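PDB 4FQ5: maleate cis-trans isomerase from Pseudomonas putida, which probably catalyses the cis-trans isomerisation of the C2-C3 double bond of maleate, yielding fumarate. Local coordinates for residues V96-Y101 with A132-T137; I136-A141 with V246-A251; A151-V156 with G176-D181. The protein carries 1 engineered substitution. All coordinates share one frame; numbering follows the deposited sequence.

Contact 1. Residues V96-Y101 with A132-T137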
loop_
_atom_site.group_PDB
_atom_site.type_symbol
_atom_site.label_atom_id
_atom_site.label_comp_id
_atom_site.label_asym_id
_atom_site.label_seq_id
_atom_site.Cartn_x
_atom_site.Cartn_y
_atom_site.Cartn_z
ATOM N N VAL A 96 12.406 -8.507 19.081
ATOM C CA VAL A 96 11.081 -8.516 18.506
ATOM C C VAL A 96 10.081 -8.040 19.581
ATOM O O VAL A 96 10.276 -8.312 20.768
ATOM C CB VAL A 96 10.867 -9.954 17.979
ATOM C CG1 VAL A 96 9.718 -10.684 18.650
ATOM C CG2 VAL A 96 10.865 -9.994 16.458
ATOM N N ASP A 97 9.056 -7.282 19.182
ATOM C CA ASP A 97 8.089 -6.709 20.139
ATOM C C ASP A 97 6.983 -7.685 20.561
ATOM O O ASP A 97 6.355 -7.513 21.612
ATOM C CB ASP A 97 7.470 -5.416 19.586
ATOM C CG ASP A 97 8.508 -4.338 19.317
ATOM O OD1 ASP A 97 9.265 -3.998 20.249
ATOM O OD2 ASP A 97 8.569 -3.831 18.174
ATOM N N VAL A 98 6.732 -8.681 19.717
ATOM C CA VAL A 98 5.804 -9.777 20.004
ATOM C C VAL A 98 6.329 -10.986 19.289
ATOM O O VAL A 98 6.956 -10.855 18.235
ATOM C CB VAL A 98 4.382 -9.599 19.417
ATOM C CG1 VAL A 98 3.386 -9.241 20.497
ATOM C CG2 VAL A 98 4.357 -8.654 18.218
ATOM N N MET A 99 6.007 -12.158 19.824
ATOM C CA MET A 99 6.452 -13.412 19.249
ATOM C C MET A 99 5.295 -14.399 19.218
ATOM O O MET A 99 4.685 -14.686 20.252
ATOM C CB MET A 99 7.615 -13.974 20.070
ATOM C CG MET A 99 8.400 -15.056 19.352
ATOM S SD MET A 99 9.761 -15.669 20.359
ATOM C CE MET A 99 10.639 -14.139 20.687
ATOM N N GLY A 100 4.996 -14.907 18.025
ATOM C CA GLY A 100 3.920 -15.872 17.845
ATOM C C GLY A 100 4.437 -17.241 17.458
ATOM O O GLY A 100 5.183 -17.381 16.492
ATOM N N TYR A 101 4.046 -18.250 18.231
ATOM C CA TYR A 101 4.307 -19.648 17.898
ATOM C C TYR A 101 3.160 -20.070 16.993
ATOM O O TYR A 101 2.010 -20.149 17.432
ATOM C CB TYR A 101 4.342 -20.479 19.185
ATOM C CG TYR A 101 4.681 -21.952 19.052
ATOM C CD1 TYR A 101 5.852 -22.460 19.607
ATOM C CD2 TYR A 101 3.811 -22.848 18.419
ATOM C CE1 TYR A 101 6.167 -23.814 19.521
ATOM C CE2 TYR A 101 4.120 -24.201 18.317
ATOM C CZ TYR A 101 5.298 -24.681 18.879
ATOM O OH TYR A 101 5.616 -26.021 18.798
ATOM N N ALA A 132 12.737 -9.722 27.283
ATOM C CA ALA A 132 11.411 -10.245 27.617
ATOM C C ALA A 132 10.380 -9.771 26.592
ATOM O O ALA A 132 10.274 -8.576 26.319
ATOM C CB ALA A 132 11.004 -9.826 29.024
ATOM N N THR A 133 9.637 -10.717 26.025
ATOM C CA THR A 133 8.711 -10.441 24.931
ATOM C C THR A 133 7.366 -11.084 25.229
ATOM O O THR A 133 7.333 -12.224 25.695
ATOM C CB THR A 133 9.224 -11.062 23.621
ATOM O OG1 THR A 133 10.628 -10.829 23.501
ATOM C CG2 THR A 133 8.510 -10.471 22.428
ATOM N N PRO A 134 6.254 -10.378 24.942
ATOM C CA PRO A 134 4.974 -11.093 25.003
ATOM C C PRO A 134 4.949 -12.240 23.994
ATOM O O PRO A 134 5.346 -12.072 22.831
ATOM C CB PRO A 134 3.925 -10.021 24.666
ATOM C CG PRO A 134 4.689 -8.815 24.223
ATOM C CD PRO A 134 6.079 -8.925 24.767
ATOM N N ILE A 135 4.513 -13.401 24.467
ATOM C CA ILE A 135 4.496 -14.625 23.684
ATOM C C ILE A 135 3.045 -14.988 23.404
ATOM O O ILE A 135 2.210 -14.966 24.311
ATOM C CB ILE A 135 5.175 -15.794 24.443
ATOM C CG1 ILE A 135 6.595 -15.407 24.911
ATOM C CG2 ILE A 135 5.167 -17.072 23.608
ATOM C CD1 ILE A 135 7.647 -15.317 23.818
ATOM N N ILE A 136 2.748 -15.283 22.145
ATOM C CA ILE A 136 1.427 -15.762 21.745
ATOM C C ILE A 136 1.635 -17.123 21.093
ATOM O O ILE A 136 2.588 -17.311 20.341
ATOM C CB ILE A 136 0.711 -14.775 20.774
ATOM C CG1 ILE A 136 0.118 -13.585 21.540
ATOM C CG2 ILE A 136 -0.472 -15.434 20.077
ATOM C CD1 ILE A 136 1.076 -12.452 21.820
ATOM N N THR A 137 0.785 -18.085 21.428
ATOM C CA THR A 137 0.686 -19.301 20.632
ATOM C C THR A 137 -0.643 -19.256 19.883
ATOM O O THR A 137 -1.621 -18.714 20.398
ATOM C CB THR A 137 0.772 -20.592 21.483
ATOM O OG1 THR A 137 -0.405 -20.724 22.286
ATOM C CG2 THR A 137 2.019 -20.578 22.384
HETATM O O HOH W 1 12.335 -10.015 21.859
#
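The carbonyl oxygen of Ile136 is gripped twice from the neighbouring strand: Tyr101 N donates to Ile136 O at 2.7 Å, and Gly100 CA lies 3.2 Å from Ile136 O in a CA-H...O contact. The pair illustrates how two parallel strands are zipped in an alpha/beta sheet, here the four-stranded sheet in which 98-101 lies between 27-35 and 135-137. One step earlier Met99 O takes an almost straight bond (170°) from Ile136 N at 2.8 Å and a CA-H from Ile135. Met99 N in turn donates to Pro134 O at 3.1 Å, so Met99 is held on both its amide and its carbonyl.

The two faces of the sheet are filled differently. On one, Met99 and Ile135 run side by side, with CD1 of Ile135 touching CB of Met99 at 4.0 Å and lying beside its sulfur; the thioether bends at chi3 (-56°), and the Met99 side chain packs on helices 84-92 and 114-128. Farther along this face, CG2 of Thr137 rests on CB of Tyr101, whose ring leads away toward helix 104-108, close to Cys103, the predicted nucleophile. On the other face CG1 of Val98 meets CD1 of Ile136, and Ile136 also packs on helix 244-255.

Before the strands pair, the loops are already joined. A water donates to Val96 O and to Thr133 OG1, and that hydroxyl is also hydrogen-bonded to Ala131 O. With chi1 at -43°, Thr133 turns OG1 away from its own carbonyl carbon and lays its methyl CG2 3.2 Å from Val96 O. Beside it, the ring of Pro134 crosses Val98 at about a right angle, its CG 4.0 Å from Val98 CG1.

Contact 2. Residues I136-A141 with V246-A251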
loop_
_atom_site.group_PDB
_atom_site.type_symbol
_atom_site.label_atom_id
_atom_site.label_comp_id
_atom_site.label_asym_id
_atom_site.label_seq_id
_atom_site.Cartn_x
_atom_site.Cartn_y
_atom_site.Cartn_z
ATOM N N ILE A 136 2.748 -15.283 22.145
ATOM C CA ILE A 136 1.427 -15.762 21.745
ATOM C C ILE A 136 1.635 -17.123 21.093
ATOM O O ILE A 136 2.588 -17.311 20.341
ATOM C CB ILE A 136 0.711 -14.775 20.774
ATOM C CG1 ILE A 136 0.118 -13.585 21.540
ATOM C CG2 ILE A 136 -0.472 -15.434 20.077
ATOM C CD1 ILE A 136 1.076 -12.452 21.820
ATOM N N THR A 137 0.785 -18.085 21.428
ATOM C CA THR A 137 0.686 -19.301 20.632
ATOM C C THR A 137 -0.643 -19.256 19.883
ATOM O O THR A 137 -1.621 -18.714 20.398
ATOM C CB THR A 137 0.772 -20.592 21.483
ATOM O OG1 THR A 137 -0.405 -20.724 22.286
ATOM C CG2 THR A 137 2.019 -20.578 22.384
ATOM N N SER A 138 -0.658 -19.810 18.674
ATOM C CA SER A 138 -1.879 -19.970 17.874
ATOM C C SER A 138 -2.981 -20.674 18.648
ATOM O O SER A 138 -4.153 -20.291 18.570
ATOM C CB SER A 138 -1.578 -20.806 16.638
ATOM O OG SER A 138 -0.744 -20.082 15.764
ATOM N N ALA A 139 -2.593 -21.724 19.369
ATOM C CA ALA A 139 -3.530 -22.525 20.148
ATOM C C ALA A 139 -4.212 -21.675 21.206
ATOM O O ALA A 139 -5.440 -21.668 21.298
ATOM C CB ALA A 139 -2.826 -23.718 20.780
ATOM N N GLY A 140 -3.413 -20.946 21.981
ATOM C CA GLY A 140 -3.922 -20.079 23.039
ATOM C C GLY A 140 -4.729 -18.920 22.484
ATOM O O GLY A 140 -5.767 -18.552 23.039
ATOM N N ALA A 141 -4.246 -18.350 21.382
ATOM C CA ALA A 141 -4.917 -17.242 20.713
ATOM C C ALA A 141 -6.314 -17.647 20.269
ATOM O O ALA A 141 -7.267 -16.892 20.462
ATOM C CB ALA A 141 -4.096 -16.766 19.520
ATOM N N VAL A 246 -5.985 -15.592 12.098
ATOM C CA VAL A 246 -6.726 -14.399 12.532
ATOM C C VAL A 246 -6.665 -14.211 14.052
ATOM O O VAL A 246 -6.423 -13.101 14.536
ATOM C CB VAL A 246 -8.183 -14.403 12.004
ATOM C CG1 VAL A 246 -9.106 -13.558 12.878
ATOM C CG2 VAL A 246 -8.214 -13.907 10.567
ATOM N N ALA A 247 -6.870 -15.297 14.794
ATOM C CA ALA A 247 -6.819 -15.259 16.261
ATOM C C ALA A 247 -5.446 -14.813 16.769
ATOM O O ALA A 247 -5.356 -14.018 17.709
ATOM C CB ALA A 247 -7.190 -16.619 16.843
ATOM N N THR A 248 -4.394 -15.322 16.127
ATOM C CA THR A 248 -3.004 -14.978 16.458
ATOM C C THR A 248 -2.739 -13.480 16.274
ATOM O O THR A 248 -2.121 -12.848 17.134
ATOM C CB THR A 248 -2.003 -15.797 15.608
ATOM O OG1 THR A 248 -2.176 -17.194 15.873
ATOM C CG2 THR A 248 -0.555 -15.418 15.917
ATOM N N THR A 249 -3.210 -12.904 15.166
ATOM C CA THR A 249 -2.956 -11.472 14.953
ATOM C C THR A 249 -3.770 -10.630 15.926
ATOM O O THR A 249 -3.282 -9.625 16.435
ATOM C CB THR A 249 -3.077 -10.973 13.478
ATOM O OG1 THR A 249 -4.179 -10.074 13.328
ATOM C CG2 THR A 249 -3.147 -12.086 12.475
ATOM N N TRP A 250 -4.994 -11.067 16.210
ATOM C CA TRP A 250 -5.791 -10.452 17.256
ATOM C C TRP A 250 -5.047 -10.461 18.573
ATOM O O TRP A 250 -4.940 -9.423 19.241
ATOM C CB TRP A 250 -7.152 -11.133 17.380
ATOM C CG TRP A 250 -7.934 -10.620 18.557
ATOM C CD1 TRP A 250 -8.728 -9.475 18.622
ATOM C CD2 TRP A 250 -7.989 -11.202 19.906
ATOM N NE1 TRP A 250 -9.257 -9.321 19.883
ATOM C CE2 TRP A 250 -8.855 -10.320 20.698
ATOM C CE3 TRP A 250 -7.435 -12.326 20.511
ATOM C CZ2 TRP A 250 -9.138 -10.574 22.034
ATOM C CZ3 TRP A 250 -7.724 -12.567 21.861
ATOM C CH2 TRP A 250 -8.559 -11.709 22.601
ATOM N N ALA A 251 -4.494 -11.618 18.939
ATOM C CA ALA A 251 -3.773 -11.751 20.210
ATOM C C ALA A 251 -2.475 -10.940 20.263
ATOM O O ALA A 251 -2.161 -10.342 21.288
ATOM C CB ALA A 251 -3.518 -13.218 20.540
#
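At Ala141 and Thr248 the backbones come within 5.2 Å, measured between their CA atoms, where the first turn of helix 138-149 meets the middle of helix 244-255. That first turn is well defined: Thr137 is its N-cap, and a chi1 of 69° sets OG1 between the backbone N and the carbonyl carbon, where Gly140 N donates to it at 3.0 Å. The close approach of the two backbones illustrates what small alanine side chains permit. Ala141 CB lies 3.5 Å from Ala247 O, and reciprocally Ala247 CB sits 3.6 Å from Ala141 O. Ala251 adds its own CB, 3.7 Å from Ala141 CB, and this methyl is also wedged against both CG1 and CG2 of Ile136. Thr248 presents two different branches. Its CG2 touches CG2 of Ile136, whereas OG1 lies over the alpha carbon of Ser138 and bonds back to Ala244 O within its own helix. Ser138 OG is hydrogen-bonded to Ala102 O and also reaches Tyr101 O, two acceptors that must share its one proton, close to the maleate pocket residues Leu104 and Val222. Thus helix 244-255, which follows strand 241-243 of the second sheet, packs over strand 135-137 of the first and beside the helix leaving that strand.

Contact 3. Residues A151-V156 with G176-D181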
loop_
_atom_site.group_PDB
_atom_site.type_symbol
_atom_site.label_atom_id
_atom_site.label_comp_id
_atom_site.label_asym_id
_atom_site.label_seq_id
_atom_site.Cartn_x
_atom_site.Cartn_y
_atom_site.Cartn_z
ATOM N N ALA A 151 -18.289 -16.717 22.360
ATOM C CA ALA A 151 -18.792 -17.930 21.730
ATOM C C ALA A 151 -18.642 -19.128 22.674
ATOM O O ALA A 151 -17.587 -19.331 23.270
ATOM C CB ALA A 151 -18.073 -18.180 20.411
ATOM N N LYS A 152 -19.715 -19.900 22.816
ATOM C CA LYS A 152 -19.753 -21.033 23.742
ATOM C C LYS A 152 -19.629 -22.366 23.016
ATOM O O LYS A 152 -19.198 -23.371 23.593
ATOM C CB LYS A 152 -21.054 -21.012 24.545
ATOM C CG LYS A 152 -20.875 -20.661 26.007
ATOM C CD LYS A 152 -20.761 -19.166 26.246
ATOM C CE LYS A 152 -20.049 -18.909 27.563
ATOM N NZ LYS A 152 -20.480 -17.636 28.207
ATOM N N ARG A 153 -20.030 -22.356 21.751
ATOM C CA ARG A 153 -20.055 -23.540 20.923
ATOM C C ARG A 153 -19.472 -23.139 19.576
ATOM O O ARG A 153 -19.701 -22.028 19.092
ATOM C CB ARG A 153 -21.494 -24.040 20.774
ATOM C CG ARG A 153 -21.633 -25.470 20.279
ATOM C CD ARG A 153 -23.032 -26.004 20.555
ATOM N NE ARG A 153 -23.036 -27.453 20.770
ATOM C CZ ARG A 153 -23.210 -28.356 19.810
ATOM N NH1 ARG A 153 -23.200 -29.648 20.100
ATOM N NH2 ARG A 153 -23.396 -27.974 18.555
ATOM N N VAL A 154 -18.726 -24.051 18.973
ATOM C CA VAL A 154 -17.937 -23.730 17.803
ATOM C C VAL A 154 -17.971 -24.881 16.795
ATOM O O VAL A 154 -18.052 -26.050 17.175
ATOM C CB VAL A 154 -16.506 -23.338 18.266
ATOM C CG1 VAL A 154 -15.411 -24.091 17.534
ATOM C CG2 VAL A 154 -16.317 -21.828 18.230
ATOM N N ALA A 155 -17.967 -24.542 15.510
ATOM C CA ALA A 155 -17.728 -25.529 14.467
ATOM C C ALA A 155 -16.303 -25.331 13.974
ATOM O O ALA A 155 -15.794 -24.215 13.999
ATOM C CB ALA A 155 -18.729 -25.384 13.334
ATOM N N VAL A 156 -15.652 -26.412 13.548
ATOM C CA VAL A 156 -14.209 -26.386 13.281
ATOM C C VAL A 156 -13.841 -27.142 12.013
ATOM O O VAL A 156 -14.203 -28.304 11.852
ATOM C CB VAL A 156 -13.401 -27.016 14.456
ATOM C CG1 VAL A 156 -11.902 -26.944 14.189
ATOM C CG2 VAL A 156 -13.727 -26.335 15.772
ATOM N N GLY A 176 -13.285 -25.699 27.859
ATOM C CA GLY A 176 -14.632 -25.259 28.210
ATOM C C GLY A 176 -15.418 -24.692 27.047
ATOM O O GLY A 176 -16.382 -23.968 27.248
ATOM N N ILE A 177 -14.996 -25.018 25.831
ATOM C CA ILE A 177 -15.676 -24.555 24.622
ATOM C C ILE A 177 -16.247 -25.767 23.909
ATOM O O ILE A 177 -15.509 -26.657 23.484
ATOM C CB ILE A 177 -14.716 -23.793 23.678
ATOM C CG1 ILE A 177 -14.130 -22.564 24.377
ATOM C CG2 ILE A 177 -15.424 -23.395 22.384
ATOM C CD1 ILE A 177 -12.773 -22.137 23.844
ATOM N N GLU A 178 -17.568 -25.799 23.775
ATOM C CA GLU A 178 -18.235 -26.891 23.072
ATOM C C GLU A 178 -17.845 -26.929 21.604
ATOM O O GLU A 178 -17.624 -25.889 20.986
ATOM C CB GLU A 178 -19.754 -26.774 23.207
ATOM C CG GLU A 178 -20.279 -27.096 24.597
ATOM C CD GLU A 178 -21.794 -27.018 24.686
ATOM O OE1 GLU A 178 -22.480 -27.216 23.658
ATOM O OE2 GLU A 178 -22.304 -26.760 25.793
ATOM N N VAL A 179 -17.739 -28.136 21.059
ATOM C CA VAL A 179 -17.531 -28.311 19.632
ATOM C C VAL A 179 -18.705 -29.088 19.049
ATOM O O VAL A 179 -19.000 -30.205 19.479
ATOM C CB VAL A 179 -16.200 -29.028 19.306
ATOM C CG1 VAL A 179 -16.031 -29.192 17.805
ATOM C CG2 VAL A 179 -15.016 -28.258 19.875
ATOM N N GLY A 180 -19.379 -28.470 18.079
ATOM C CA GLY A 180 -20.394 -29.150 17.282
ATOM C C GLY A 180 -19.747 -29.854 16.108
ATOM O O GLY A 180 -18.786 -30.605 16.273
ATOM N N ASP A 181 -20.269 -29.605 14.914
ATOM C CA ASP A 181 -19.712 -30.178 13.699
ATOM C C ASP A 181 -18.240 -29.827 13.530
ATOM O O ASP A 181 -17.820 -28.709 13.827
ATOM C CB ASP A 181 -20.486 -29.685 12.476
ATOM C CG ASP A 181 -21.654 -30.584 12.116
ATOM O OD1 ASP A 181 -21.773 -30.932 10.924
ATOM O OD2 ASP A 181 -22.444 -30.945 13.018
HETATM O O HOH W 2 -18.965 -23.435 26.220
#
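The guanidinium of Arg153 meets Glu178 at its edge and Gly180 over one face. NE donates to Glu178 OE1 at 3.0 Å in a salt bridge lying almost in the guanidinium plane, while the carboxylate is turned 88° to that plane, and OE1 is the oxygen that meets NE. Arg153 NH2 sits 3.5 Å from Gly180 CA, a close approach over bare backbone, and through NH2, Arg153 also forms a salt bridge with Asp212. The arginine side chain is extended from CG to NE, with CG anti to the backbone N (chi1 -163°).

Beneath this pair the backbones illustrate how a parallel ladder absorbs an irregularity. Glu178 N donates to Lys152 O, which also receives a water bridging to Gly176 O; Val154 N donates to Glu178 O, and Gly180 N to Val154 O at 2.9 Å. Val156 N then bonds to Asp181 O at 3.2 Å, so Gly180 and Asp181 stand against Ala155 alone, as in a beta bulge. On the reverse face Val156 CG2 meets Val179 CG1, and Val179 also packs on helix 162-174. That helix ends in a Schellman motif at Gly176 and delivers the chain to strand 178-184, completing the beta-alpha-beta crossover of an alpha/beta sheet.

In the fold
Followed from the N terminus, contact 1 closes a mostly helical excursion that carries helices 104-108 and 114-128. Contact 2 begins on the very strand where contact 1 ends, sharing Ile136 and Thr137, and closes a far longer loop of about a hundred residues. Nested within it is contact 3, the short crossover 151-156 to 176-181, which opens after helix 138-149. Contact 1 therefore pairs strands in the first sheet, contact 3 pairs strands in the second, and contact 2 ties the two halves together. The centres of contacts 1 and 3 stand about 27 Å apart, on opposite sides of the chain's centre.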